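Local structure of terminal oxygenase component of carbazole (Janthinobacterium sp., 7BUG) at residues D157-W171 / E291-C304. The protein catalyses the angular dioxygenation of carbazole at C-9a and C-1, using a Rieske [2Fe-2S] cluster and a mononuclear iron. Numbering follows the deposited sequence. Where two conformers were deposited one is given.
Sequences DMEILGKNQIIKSNW and ENTHYYFQTLGKPC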
ATOM      1  N   ASP A 157     -40.442 -26.259  -3.035  1.00 23.57           N
ATOM      2  CA  ASP A 157     -41.383 -25.213  -2.540  1.00 26.03           C
ATOM      3  C   ASP A 157     -40.637 -24.107  -1.775  1.00 24.54           C
ATOM      4  O   ASP A 157     -41.254 -23.108  -1.422  1.00 24.91           O
ATOM      5  CB  ASP A 157     -42.518 -25.817  -1.697  1.00 28.44           C
ATOM      6  CG  ASP A 157     -42.108 -26.397  -0.357  1.00 37.00           C
ATOM      7  OD1 ASP A 157     -40.894 -26.747  -0.191  1.00 40.97           O
ATOM      8  OD2 ASP A 157     -43.008 -26.481   0.543  1.00 42.70           O
ATOM      9  N   MET A 158     -39.328 -24.233  -1.601  1.00 22.98           N
ATOM     10  CA  MET A 158     -38.544 -23.221  -0.847  1.00 21.49           C
ATOM     11  C   MET A 158     -38.326 -21.975  -1.710  1.00 22.72           C
ATOM     12  O   MET A 158     -37.771 -22.073  -2.821  1.00 25.02           O
ATOM     13  CB  MET A 158     -37.206 -23.821  -0.419  1.00 22.91           C
ATOM     14  CG  MET A 158     -36.416 -22.880   0.478  1.00 22.92           C
ATOM     15  SD  MET A 158     -37.111 -22.740   2.133  1.00 25.93           S
ATOM     16  CE  MET A 158     -36.920 -24.394   2.796  1.00 29.99           C
ATOM     17  N   GLU A 159     -38.887 -20.838  -1.286  1.00 19.44           N
ATOM     18  CA  GLU A 159     -38.696 -19.535  -1.957  0.50 18.59           C
ATOM     19  C   GLU A 159     -37.513 -18.843  -1.280  1.00 17.63           C
ATOM     20  O   GLU A 159     -37.483 -18.762  -0.011  1.00 18.62           O
ATOM     21  CB  GLU A 159     -39.967 -18.686  -1.944  0.50 20.14           C
ATOM     22  CG  GLU A 159     -41.041 -19.258  -2.853  0.50 21.73           C
ATOM     23  CD  GLU A 159     -40.617 -19.461  -4.304  0.50 23.76           C
ATOM     24  OE1 GLU A 159     -39.994 -18.542  -4.891  0.50 22.90           O
ATOM     25  OE2 GLU A 159     -40.962 -20.540  -4.867  0.50 27.81           O
ATOM     26  N   ILE A 160     -36.574 -18.453  -2.112  1.00 17.45           N
ATOM     27  CA  ILE A 160     -35.318 -17.820  -1.653  1.00 18.31           C
ATOM     28  C   ILE A 160     -35.325 -16.357  -2.061  1.00 15.74           C
ATOM     29  O   ILE A 160     -35.561 -16.030  -3.226  1.00 16.91           O
ATOM     30  CB  ILE A 160     -34.127 -18.580  -2.232  1.00 17.48           C
ATOM     31  CG1 ILE A 160     -34.001 -20.006  -1.673  1.00 17.64           C
ATOM     32  CG2 ILE A 160     -32.867 -17.761  -2.040  1.00 17.79           C
ATOM     33  CD1 ILE A 160     -33.844 -20.131  -0.174  1.00 20.18           C
ATOM     34  N   LEU A 161     -34.994 -15.501  -1.103  1.00 16.80           N
ATOM     35  CA  LEU A 161     -34.835 -14.066  -1.349  1.00 16.38           C
ATOM     36  C   LEU A 161     -33.550 -13.653  -0.628  1.00 16.05           C
ATOM     37  O   LEU A 161     -33.266 -14.219   0.423  1.00 17.81           O
ATOM     38  CB  LEU A 161     -36.064 -13.333  -0.823  1.00 19.47           C
ATOM     39  CG  LEU A 161     -37.354 -13.593  -1.606  1.00 20.13           C
ATOM     40  CD1 LEU A 161     -38.555 -13.066  -0.811  1.00 23.61           C
ATOM     41  CD2 LEU A 161     -37.256 -12.943  -2.953  1.00 21.18           C
ATOM     42  N   GLY A 162     -32.853 -12.649  -1.129  1.00 16.93           N
ATOM     43  CA  GLY A 162     -31.579 -12.361  -0.458  1.00 17.52           C
ATOM     44  C   GLY A 162     -31.003 -11.002  -0.704  1.00 17.85           C
ATOM     45  O   GLY A 162     -31.612 -10.103  -1.340  1.00 19.88           O
ATOM     46  N   LYS A 163     -29.766 -10.887  -0.255  1.00 16.94           N
ATOM     47  CA  LYS A 163     -28.935  -9.691  -0.395  1.00 16.35           C
ATOM     48  C   LYS A 163     -27.469 -10.136  -0.501  1.00 14.84           C
ATOM     49  O   LYS A 163     -27.117 -11.127   0.146  1.00 15.46           O
ATOM     50  CB  LYS A 163     -29.131  -8.849   0.867  1.00 21.14           C
ATOM     51  CG  LYS A 163     -28.424  -7.535   0.808  1.00 23.52           C
ATOM     52  CD  LYS A 163     -28.527  -6.786   2.088  1.00 25.17           C
ATOM     53  CE  LYS A 163     -27.588  -5.614   2.015  1.00 26.96           C
ATOM     54  NZ  LYS A 163     -27.477  -5.023   3.353  1.00 33.15           N
ATOM     55  N   ASN A 164     -26.673  -9.414  -1.254  1.00 14.22           N
ATOM     56  CA  ASN A 164     -25.238  -9.735  -1.470  1.00 13.74           C
ATOM     57  C   ASN A 164     -24.464  -8.439  -1.256  1.00 15.61           C
ATOM     58  O   ASN A 164     -24.982  -7.327  -1.637  1.00 17.94           O
ATOM     59  CB  ASN A 164     -24.992 -10.328  -2.860  1.00 14.02           C
ATOM     60  CG  ASN A 164     -23.596 -10.913  -3.025  1.00 14.17           C
ATOM     61  OD1 ASN A 164     -22.963 -11.252  -2.002  1.00 14.73           O
ATOM     62  ND2 ASN A 164     -23.155 -11.022  -4.278  1.00 14.70           N
ATOM     63  N   GLN A 165     -23.314  -8.527  -0.628  1.00 16.65           N
ATOM     64  CA  GLN A 165     -22.391  -7.368  -0.593  1.00 16.43           C
ATOM     65  C   GLN A 165     -20.963  -7.862  -0.418  1.00 15.11           C
ATOM     66  O   GLN A 165     -20.737  -9.038  -0.125  1.00 14.63           O
ATOM     67  CB  GLN A 165     -22.796  -6.395   0.496  1.00 21.11           C
ATOM     68  CG  GLN A 165     -22.645  -6.983   1.850  1.00 21.18           C
ATOM     69  CD  GLN A 165     -23.350  -6.144   2.893  1.00 26.90           C
ATOM     70  OE1 GLN A 165     -24.369  -6.526   3.457  1.00 25.21           O
ATOM     71  NE2 GLN A 165     -22.727  -5.022   3.185  1.00 27.91           N
ATOM     72  N   ILE A 166     -20.048  -6.973  -0.673  1.00 14.23           N
ATOM     73  CA  ILE A 166     -18.590  -7.275  -0.607  1.00 13.94           C
ATOM     74  C   ILE A 166     -18.108  -6.772   0.745  1.00 14.50           C
ATOM     75  O   ILE A 166     -18.350  -5.577   1.072  1.00 13.19           O
ATOM     76  CB  ILE A 166     -17.838  -6.625  -1.762  1.00 14.87           C
ATOM     77  CG1 ILE A 166     -18.292  -7.241  -3.089  1.00 17.09           C
ATOM     78  CG2 ILE A 166     -16.340  -6.731  -1.596  1.00 14.88           C
ATOM     79  CD1 ILE A 166     -17.690  -6.581  -4.290  1.00 21.07           C
ATOM     80  N   ILE A 167     -17.434  -7.636   1.478  1.00 12.60           N
ATOM     81  CA  ILE A 167     -16.975  -7.373   2.858  1.00 13.13           C
ATOM     82  C   ILE A 167     -15.466  -7.554   2.899  1.00 14.04           C
ATOM     83  O   ILE A 167     -14.976  -8.571   2.417  1.00 12.34           O
ATOM     84  CB  ILE A 167     -17.678  -8.254   3.894  1.00 13.97           C
ATOM     85  CG1 ILE A 167     -19.203  -8.136   3.843  1.00 15.61           C
ATOM     86  CG2 ILE A 167     -17.154  -7.975   5.305  1.00 14.51           C
ATOM     87  CD1 ILE A 167     -19.749  -6.751   3.991  1.00 16.53           C
ATOM     88  N   LYS A 168     -14.764  -6.620   3.543  1.00 13.09           N
ATOM     89  CA  LYS A 168     -13.292  -6.694   3.609  1.00 14.87           C
ATOM     90  C   LYS A 168     -12.832  -7.517   4.818  1.00 13.95           C
ATOM     91  O   LYS A 168     -12.269  -6.978   5.805  1.00 15.46           O
ATOM     92  CB  LYS A 168     -12.720  -5.258   3.630  1.00 19.96           C
ATOM     93  CG  LYS A 168     -13.039  -4.475   2.377  1.00 24.27           C
ATOM     94  CD  LYS A 168     -12.723  -2.999   2.467  1.00 33.35           C
ATOM     95  CE  LYS A 168     -13.631  -2.169   1.582  1.00 37.03           C
ATOM     96  NZ  LYS A 168     -13.317  -0.720   1.690  1.00 45.47           N
ATOM     97  N   SER A 169     -13.077  -8.828   4.795  1.00 12.18           N
ATOM     98  CA  SER A 169     -12.371  -9.765   5.674  1.00 11.55           C
ATOM     99  C   SER A 169     -12.155 -11.029   4.868  1.00 11.00           C
ATOM    100  O   SER A 169     -12.903 -11.305   3.894  1.00 12.07           O
ATOM    101  CB  SER A 169     -13.063 -10.085   6.947  1.00 11.55           C
ATOM    102  OG  SER A 169     -14.046 -11.120   6.788  1.00 12.40           O
ATOM    103  N   ASN A 170     -11.158 -11.783   5.265  1.00 10.64           N
ATOM    104  CA  ASN A 170     -11.007 -13.143   4.706  1.00 11.21           C
ATOM    105  C   ASN A 170     -12.294 -13.923   4.968  1.00 10.34           C
ATOM    106  O   ASN A 170     -12.918 -13.798   6.036  1.00 10.09           O
ATOM    107  CB  ASN A 170      -9.784 -13.823   5.322  1.00 10.42           C
ATOM    108  CG  ASN A 170      -9.516 -15.199   4.785  1.00 11.21           C
ATOM    109  OD1 ASN A 170     -10.001 -16.191   5.331  1.00 12.91           O
ATOM    110  ND2 ASN A 170      -8.836 -15.218   3.663  1.00 11.79           N
ATOM    111  N   TRP A 171     -12.636 -14.823   4.054  1.00  9.45           N
ATOM    112  CA  TRP A 171     -13.851 -15.639   4.121  1.00  9.58           C
ATOM    113  C   TRP A 171     -13.898 -16.464   5.405  1.00  9.68           C
ATOM    114  O   TRP A 171     -15.002 -16.719   5.871  1.00 11.39           O
ATOM    115  CB  TRP A 171     -13.976 -16.550   2.860  1.00  9.66           C
ATOM    116  CG  TRP A 171     -12.967 -17.661   2.814  1.00  9.69           C
ATOM    117  CD1 TRP A 171     -11.649 -17.607   2.496  1.00 10.69           C
ATOM    118  CD2 TRP A 171     -13.230 -19.036   3.139  1.00  9.88           C
ATOM    119  NE1 TRP A 171     -11.073 -18.865   2.600  1.00 10.87           N
ATOM    120  CE2 TRP A 171     -12.029 -19.752   2.987  1.00 10.39           C
ATOM    121  CE3 TRP A 171     -14.393 -19.696   3.522  1.00 10.40           C
ATOM    122  CZ2 TRP A 171     -11.965 -21.143   3.198  1.00 11.95           C
ATOM    123  CZ3 TRP A 171     -14.330 -21.049   3.778  1.00 11.29           C
ATOM    124  CH2 TRP A 171     -13.127 -21.747   3.611  1.00 11.64           C
ATOM    125  N   GLU A 291      -7.674 -12.864  -0.824  1.00 13.65           N
ATOM    126  CA  GLU A 291      -7.210 -13.225   0.530  1.00 14.55           C
ATOM    127  C   GLU A 291      -7.878 -12.332   1.555  1.00 14.51           C
ATOM    128  O   GLU A 291      -7.910 -12.688   2.694  1.00 13.38           O
ATOM    129  CB  GLU A 291      -5.692 -13.083   0.552  1.00 18.26           C
ATOM    130  CG  GLU A 291      -5.024 -13.979  -0.477  1.00 24.55           C
ATOM    131  CD  GLU A 291      -4.698 -13.447  -1.887  1.00 31.80           C
ATOM    132  OE1 GLU A 291      -3.738 -14.048  -2.490  1.00 40.58           O
ATOM    133  OE2 GLU A 291      -5.355 -12.471  -2.417  1.00 22.75           O
ATOM    134  N   ASN A 292      -8.333 -11.150   1.150  1.00 14.15           N
ATOM    135  CA  ASN A 292      -8.761 -10.072   2.077  1.00 16.36           C
ATOM    136  C   ASN A 292     -10.274  -9.808   2.048  1.00 13.16           C
ATOM    137  O   ASN A 292     -10.727  -8.936   2.800  1.00 15.30           O
ATOM    138  CB  ASN A 292      -8.072  -8.768   1.655  1.00 18.28           C
ATOM    139  CG  ASN A 292      -6.572  -8.878   1.603  1.00 23.22           C
ATOM    140  OD1 ASN A 292      -5.960  -9.467   2.494  1.00 23.24           O
ATOM    141  ND2 ASN A 292      -6.002  -8.440   0.486  1.00 27.56           N
ATOM    142  N   THR A 293     -11.054 -10.460   1.172  1.00 11.96           N
ATOM    143  CA  THR A 293     -12.402  -9.985   0.786  1.00 12.67           C
ATOM    144  C   THR A 293     -13.322 -11.203   0.554  1.00 11.05           C
ATOM    145  O   THR A 293     -12.856 -12.226   0.077  1.00 11.13           O
ATOM    146  CB  THR A 293     -12.311  -9.148  -0.505  1.00 14.93           C
ATOM    147  OG1 THR A 293     -11.105  -8.363  -0.469  1.00 19.91           O
ATOM    148  CG2 THR A 293     -13.520  -8.256  -0.628  1.00 17.85           C
ATOM    149  N   HIS A 294     -14.586 -11.068   0.878  1.00 11.11           N
ATOM    150  CA  HIS A 294     -15.605 -12.104   0.607  1.00 11.06           C
ATOM    151  C   HIS A 294     -16.870 -11.441   0.103  1.00 11.42           C
ATOM    152  O   HIS A 294     -17.200 -10.302   0.467  1.00 11.73           O
ATOM    153  CB  HIS A 294     -15.857 -13.049   1.772  1.00 10.82           C
ATOM    154  CG  HIS A 294     -16.472 -12.446   2.980  1.00 10.77           C
ATOM    155  ND1 HIS A 294     -15.687 -11.739   3.918  1.00 11.55           N
ATOM    156  CD2 HIS A 294     -17.722 -12.484   3.481  1.00 10.87           C
ATOM    157  CE1 HIS A 294     -16.478 -11.333   4.881  1.00 10.94           C
ATOM    158  NE2 HIS A 294     -17.706 -11.746   4.668  1.00 11.10           N
ATOM    159  N   TYR A 295     -17.654 -12.215  -0.624  1.00 10.90           N
ATOM    160  CA  TYR A 295     -19.094 -11.900  -0.776  1.00 12.17           C
ATOM    161  C   TYR A 295     -19.851 -12.463   0.426  1.00 12.31           C
ATOM    162  O   TYR A 295     -19.674 -13.601   0.824  1.00 12.99           O
ATOM    163  CB  TYR A 295     -19.748 -12.529  -2.001  1.00 11.96           C
ATOM    164  CG  TYR A 295     -19.323 -12.026  -3.332  1.00 13.05           C
ATOM    165  CD1 TYR A 295     -19.781 -10.787  -3.738  1.00 16.49           C
ATOM    166  CD2 TYR A 295     -18.522 -12.770  -4.198  1.00 14.45           C
ATOM    167  CE1 TYR A 295     -19.415 -10.272  -4.953  1.00 17.97           C
ATOM    168  CE2 TYR A 295     -18.146 -12.259  -5.425  1.00 16.39           C
ATOM    169  CZ  TYR A 295     -18.637 -11.020  -5.812  1.00 19.35           C
ATOM    170  OH  TYR A 295     -18.318 -10.428  -7.005  1.00 25.18           O
ATOM    171  N   TYR A 296     -20.662 -11.643   1.067  1.00 11.26           N
ATOM    172  CA  TYR A 296     -21.578 -12.074   2.138  1.00 12.56           C
ATOM    173  C   TYR A 296     -22.927 -12.233   1.466  1.00 12.22           C
ATOM    174  O   TYR A 296     -23.667 -11.230   1.187  1.00 12.78           O
ATOM    175  CB  TYR A 296     -21.540 -11.071   3.289  1.00 12.68           C
ATOM    176  CG  TYR A 296     -22.500 -11.398   4.394  1.00 13.44           C
ATOM    177  CD1 TYR A 296     -22.739 -12.689   4.831  1.00 13.05           C
ATOM    178  CD2 TYR A 296     -23.104 -10.373   5.126  1.00 14.09           C
ATOM    179  CE1 TYR A 296     -23.596 -12.972   5.875  1.00 12.91           C
ATOM    180  CE2 TYR A 296     -23.914 -10.642   6.210  1.00 15.10           C
ATOM    181  CZ  TYR A 296     -24.206 -11.940   6.582  1.00 14.93           C
ATOM    182  OH  TYR A 296     -25.076 -12.264   7.617  1.00 15.44           O
ATOM    183  N   PHE A 297     -23.200 -13.468   1.062  1.00 11.39           N
ATOM    184  CA  PHE A 297     -24.322 -13.789   0.179  1.00 12.43           C
ATOM    185  C   PHE A 297     -25.428 -14.360   1.059  1.00 12.96           C
ATOM    186  O   PHE A 297     -25.355 -15.514   1.510  1.00 11.50           O
ATOM    187  CB  PHE A 297     -23.863 -14.727  -0.946  1.00 11.75           C
ATOM    188  CG  PHE A 297     -24.894 -14.948  -2.028  1.00 12.75           C
ATOM    189  CD1 PHE A 297     -25.896 -15.884  -1.925  1.00 13.48           C
ATOM    190  CD2 PHE A 297     -24.784 -14.262  -3.206  1.00 12.18           C
ATOM    191  CE1 PHE A 297     -26.800 -16.067  -2.961  1.00 12.71           C
ATOM    192  CE2 PHE A 297     -25.683 -14.422  -4.258  1.00 12.86           C
ATOM    193  CZ  PHE A 297     -26.688 -15.349  -4.123  1.00 12.87           C
ATOM    194  N   GLN A 298     -26.382 -13.493   1.421  1.00 12.16           N
ATOM    195  CA  GLN A 298     -27.352 -13.797   2.487  1.00 13.65           C
ATOM    196  C   GLN A 298     -28.682 -14.184   1.809  1.00 13.40           C
ATOM    197  O   GLN A 298     -29.079 -13.456   0.839  1.00 14.96           O
ATOM    198  CB  GLN A 298     -27.657 -12.539   3.302  1.00 13.82           C
ATOM    199  CG  GLN A 298     -26.592 -12.081   4.263  1.00 13.99           C
ATOM    200  CD  GLN A 298     -27.012 -10.722   4.815  1.00 15.02           C
ATOM    201  OE1 GLN A 298     -27.242  -9.782   4.059  1.00 17.79           O
ATOM    202  NE2 GLN A 298     -27.203 -10.666   6.120  1.00 14.39           N
ATOM    203  N   THR A 299     -29.321 -15.264   2.246  1.00 14.08           N
ATOM    204  CA  THR A 299     -30.650 -15.669   1.738  1.00 15.54           C
ATOM    205  C   THR A 299     -31.554 -16.057   2.903  1.00 15.66           C
ATOM    206  O   THR A 299     -31.067 -16.514   3.923  1.00 15.72           O
ATOM    207  CB  THR A 299     -30.607 -16.835   0.735  1.00 16.39           C
ATOM    208  OG1 THR A 299     -30.295 -18.039   1.424  1.00 17.73           O
ATOM    209  CG2 THR A 299     -29.615 -16.609  -0.395  1.00 17.65           C
ATOM    210  N   LEU A 300     -32.850 -15.764   2.745  1.00 14.85           N
ATOM    211  CA  LEU A 300     -33.894 -16.289   3.637  1.00 15.04           C
ATOM    212  C   LEU A 300     -34.813 -17.145   2.775  1.00 15.98           C
ATOM    213  O   LEU A 300     -35.175 -16.723   1.649  1.00 16.38           O
ATOM    214  CB  LEU A 300     -34.699 -15.150   4.275  1.00 16.63           C
ATOM    215  CG  LEU A 300     -33.888 -14.197   5.156  1.00 17.94           C
ATOM    216  CD1 LEU A 300     -34.815 -13.100   5.704  1.00 18.93           C
ATOM    217  CD2 LEU A 300     -33.239 -14.942   6.293  1.00 16.79           C
ATOM    218  N   GLY A 301     -35.131 -18.296   3.302  1.00 16.37           N
ATOM    219  CA  GLY A 301     -36.027 -19.236   2.626  1.00 16.07           C
ATOM    220  C   GLY A 301     -37.320 -19.414   3.380  1.00 18.25           C
ATOM    221  O   GLY A 301     -37.264 -19.538   4.610  1.00 18.60           O
ATOM    222  N   LYS A 302     -38.427 -19.512   2.643  1.00 18.33           N
ATOM    223  CA  LYS A 302     -39.723 -19.876   3.256  1.00 20.40           C
ATOM    224  C   LYS A 302     -40.458 -20.767   2.274  1.00 20.04           C
ATOM    225  O   LYS A 302     -40.567 -20.407   1.106  1.00 20.14           O
ATOM    226  CB  LYS A 302     -40.538 -18.605   3.486  1.00 23.58           C
ATOM    227  CG  LYS A 302     -41.853 -18.834   4.208  1.00 26.83           C
ATOM    228  CD  LYS A 302     -42.575 -17.529   4.465  1.00 33.98           C
ATOM    229  CE  LYS A 302     -43.731 -17.660   5.425  1.00 39.44           C
ATOM    230  NZ  LYS A 302     -44.442 -18.931   5.200  1.00 42.88           N
ATOM    231  N   PRO A 303     -40.944 -21.948   2.699  1.00 22.26           N
ATOM    232  CA  PRO A 303     -41.855 -22.709   1.843  1.00 24.30           C
ATOM    233  C   PRO A 303     -43.067 -21.861   1.465  1.00 24.65           C
ATOM    234  O   PRO A 303     -43.730 -21.262   2.325  1.00 26.28           O
ATOM    235  CB  PRO A 303     -42.242 -23.901   2.703  1.00 26.49           C
ATOM    236  CG  PRO A 303     -41.111 -24.024   3.723  1.00 26.01           C
ATOM    237  CD  PRO A 303     -40.701 -22.595   4.003  1.00 22.62           C
ATOM    238  N   CYS A 304     -43.349 -21.816   0.175  1.00 23.16           N
ATOM    239  CA  CYS A 304     -44.494 -21.095  -0.429  1.00 24.69           C
ATOM    240  C   CYS A 304     -45.136 -22.038  -1.454  1.00 28.74           C
ATOM    241  O   CYS A 304     -44.403 -22.572  -2.328  1.00 31.04           O
ATOM    242  CB  CYS A 304     -44.067 -19.831  -1.156  1.00 26.32           C
ATOM    243  SG  CYS A 304     -43.379 -18.578  -0.047  1.00 25.97           S
TER
HETATM  244  O   HOH W   1     -11.588 -14.345   1.389  1.00 12.20           O
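Strand 158-167 pairs antiparallel with strand 293-303 at one margin of the seven-stranded sheet of the catalytic domain; the two short axes run at 154° and approach to 4.3 Å. Paired backbone bonds join Glu159 to Lys302, Leu161 to Leu300, Lys163 to Gln298 and Ile167 to His294. The first strand of the sheet thus lies beside its last, an order consistent with the helix-grip (Bet v 1-like) fold of ring-hydroxylase catalytic domains; along its other edge strand 293-303 bonds to strand 281-288. Side chains alternate between two faces. On one, the Asn164 amide lies between Tyr295 and Phe297, its ND2 3.4 Å from Tyr295 CD1 and its plane turned 64° from the Phe297 ring. The opposite face, covered by helices 307-327 and 331-344, carries Ile167, whose CB sits over the His294 ring in a CH-pi contact, 3.8 Å from the centroid. With chi1 at 66°, His294 CG sits between its own backbone N and carbonyl carbon, which turns ND1 to donate a nearly straight 2.8 Å bond to Ser169 O. Beyond the strand, Asn170 ND2 donates to Glu291 O at 2.9 Å, and a water bridges Trp171 N and Thr293 O. Tyr296, hydrogen-bonded through OH to Glu284, has its side chain about 5 Å from that of the iron ligand Asp333.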